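D-mannose isomerase (Marinomonas mediterranea, PDB 5X32) catalyses the reversible isomerization of D-mannose to D-fructose and, less efficiently, acts on D-lyxose, while leaving D-glucose untouched. Local coordinates at residues T26-E31 with F60-A65. Residues are numbered along the deposited sequence; the frame is centred on the assembly and turned at random.
Sequences TCIDPE and FNFAQA
With chi1 at 61°, Cys-27 sets its SG between its own backbone N and carbonyl carbon, while Phe-62, its CG anti to the carbonyl carbon (chi1 -71°), extends its ring from the helix to meet that sulfur. The encounter is a worked example of the sulfur-aromatic contact in its edge-on form: Cys-27 SG lies 4.7 Å from the centroid of the Phe-62 ring and 89° off the ring normal, practically in the ring plane. The sulfur comes nearest the far end of the ring, Cys-27 SG lying 3.4 Å from Phe-62 CZ, with CE2 next. In this geometry the sulfur meets the C-H rim, probably slightly positive, and not the pi cloud. Ile-28 adds a looser apolar touch, its CD1 standing 4.4 Å from Phe-62 CZ and approaching obliquely. The wide spacing of the two backbones, 11.0 Å between the CA atoms of Cys-27 and Phe-62, is thus bridged by side chains alone. In fold terms, the loop following helix 9-23 is packed against helix 52-69, one of the helices of the (alpha/alpha)6 barrel characteristic of the N-acylglucosamine 2-epimerase family. Phe-34 also meets the Phe-62 ring, and Ala-77 and Ala-78 of helix 72-89 touch it too. Farther along the loop, Asp-29 forms an Asx turn, its OD1 accepting a hydrogen bond from Glu-31 N (3.1 Å), with the donor above the carboxylate plane, while its OD2 makes a salt bridge to Arg-50.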
loop_
_atom_site.group_PDB
_atom_site.type_symbol
_atom_site.label_atom_id
_atom_site.label_comp_id
_atom_site.label_asym_id
_atom_site.label_seq_id
_atom_site.Cartn_x
_atom_site.Cartn_y
_atom_site.Cartn_z
ATOM N N THR A 26 21.276 2.310 5.996
ATOM C CA THR A 26 21.587 3.034 4.764
ATOM C C THR A 26 20.584 4.138 4.372
ATOM O O THR A 26 20.985 5.168 3.829
ATOM C CB THR A 26 21.683 2.051 3.581
ATOM O OG1 THR A 26 22.465 0.920 3.978
ATOM C CG2 THR A 26 22.332 2.704 2.372
ATOM N N CYS A 27 19.294 3.936 4.627
ATOM C CA CYS A 27 18.293 4.896 4.150
ATOM C C CYS A 27 18.288 6.179 4.967
ATOM O O CYS A 27 17.683 7.178 4.566
ATOM C CB CYS A 27 16.896 4.284 4.183
ATOM S SG CYS A 27 16.440 3.826 5.845
ATOM N N ILE A 28 18.973 6.161 6.106
ATOM C CA ILE A 28 18.968 7.319 6.994
ATOM C C ILE A 28 19.829 8.435 6.421
ATOM O O ILE A 28 21.017 8.242 6.166
ATOM C CB ILE A 28 19.493 6.964 8.385
ATOM C CG1 ILE A 28 18.640 5.851 8.980
ATOM C CG2 ILE A 28 19.533 8.209 9.272
ATOM C CD1 ILE A 28 17.207 6.260 9.180
ATOM N N ASP A 29 19.209 9.578 6.158
ATOM C CA ASP A 29 19.986 10.723 5.710
ATOM C C ASP A 29 20.300 11.582 6.935
ATOM O O ASP A 29 19.400 12.178 7.524
ATOM C CB ASP A 29 19.250 11.538 4.636
ATOM C CG ASP A 29 20.060 12.752 4.175
ATOM O OD1 ASP A 29 21.245 12.848 4.572
ATOM O OD2 ASP A 29 19.528 13.614 3.434
ATOM N N PRO A 30 21.580 11.643 7.314
ATOM C CA PRO A 30 21.988 12.350 8.538
ATOM C C PRO A 30 21.518 13.790 8.489
ATOM O O PRO A 30 21.171 14.345 9.523
ATOM C CB PRO A 30 23.515 12.248 8.492
ATOM C CG PRO A 30 23.749 10.955 7.745
ATOM C CD PRO A 30 22.744 11.056 6.625
ATOM N N GLU A 31 21.423 14.329 7.271
ATOM C CA GLU A 31 20.844 15.648 6.995
ATOM C C GLU A 31 19.358 15.779 7.228
ATOM O O GLU A 31 18.860 16.883 7.316
ATOM C CB GLU A 31 21.094 16.051 5.541
ATOM C CG GLU A 31 22.532 16.189 5.170
ATOM C CD GLU A 31 23.133 17.423 5.801
ATOM O OE1 GLU A 31 23.134 18.485 5.133
ATOM O OE2 GLU A 31 23.580 17.334 6.971
ATOM N N PHE A 60 6.100 4.312 8.135
ATOM C CA PHE A 60 5.413 3.048 8.377
ATOM C C PHE A 60 6.393 1.896 8.684
ATOM O O PHE A 60 6.192 1.143 9.645
ATOM C CB PHE A 60 4.545 2.681 7.166
ATOM C CG PHE A 60 3.881 1.351 7.291
ATOM C CD1 PHE A 60 4.524 0.196 6.884
ATOM C CD2 PHE A 60 2.623 1.248 7.856
ATOM C CE1 PHE A 60 3.906 -1.030 7.026
ATOM C CE2 PHE A 60 2.007 0.026 7.993
ATOM C CZ PHE A 60 2.642 -1.109 7.577
ATOM N N ASN A 61 7.446 1.774 7.875
ATOM C CA ASN A 61 8.457 0.742 8.081
ATOM C C ASN A 61 8.968 0.728 9.502
ATOM O O ASN A 61 8.798 -0.246 10.241
ATOM C CB ASN A 61 9.670 0.959 7.178
ATOM C CG ASN A 61 9.457 0.502 5.760
ATOM O OD1 ASN A 61 8.318 0.386 5.276
ATOM N ND2 ASN A 61 10.572 0.242 5.065
ATOM N N PHE A 62 9.571 1.844 9.896
ATOM C CA PHE A 62 10.318 1.859 11.151
ATOM C C PHE A 62 9.369 1.806 12.334
ATOM O O PHE A 62 9.676 1.178 13.348
ATOM C CB PHE A 62 11.221 3.085 11.223
ATOM C CG PHE A 62 12.383 3.015 10.278
ATOM C CD1 PHE A 62 13.378 2.070 10.458
ATOM C CD2 PHE A 62 12.474 3.885 9.207
ATOM C CE1 PHE A 62 14.453 1.994 9.594
ATOM C CE2 PHE A 62 13.530 3.812 8.334
ATOM C CZ PHE A 62 14.532 2.867 8.532
ATOM N N ALA A 63 8.200 2.421 12.192
ATOM C CA ALA A 63 7.215 2.356 13.264
ATOM C C ALA A 63 6.754 0.920 13.496
ATOM O O ALA A 63 6.819 0.418 14.616
ATOM C CB ALA A 63 6.043 3.252 12.965
ATOM N N GLN A 64 6.312 0.257 12.430
ATOM C CA GLN A 64 5.853 -1.128 12.533
ATOM C C GLN A 64 6.955 -2.052 13.088
ATOM O O GLN A 64 6.692 -2.932 13.939
ATOM C CB GLN A 64 5.386 -1.615 11.167
ATOM C CG GLN A 64 4.079 -0.997 10.701
ATOM C CD GLN A 64 2.943 -1.330 11.615
ATOM O OE1 GLN A 64 2.770 -2.484 12.015
ATOM N NE2 GLN A 64 2.166 -0.321 11.976
ATOM N N ALA A 65 8.191 -1.825 12.644
ATOM C CA ALA A 65 9.303 -2.628 13.136
ATOM C C ALA A 65 9.506 -2.387 14.628
ATOM O O ALA A 65 9.828 -3.298 15.381
ATOM C CB ALA A 65 10.571 -2.318 12.373
#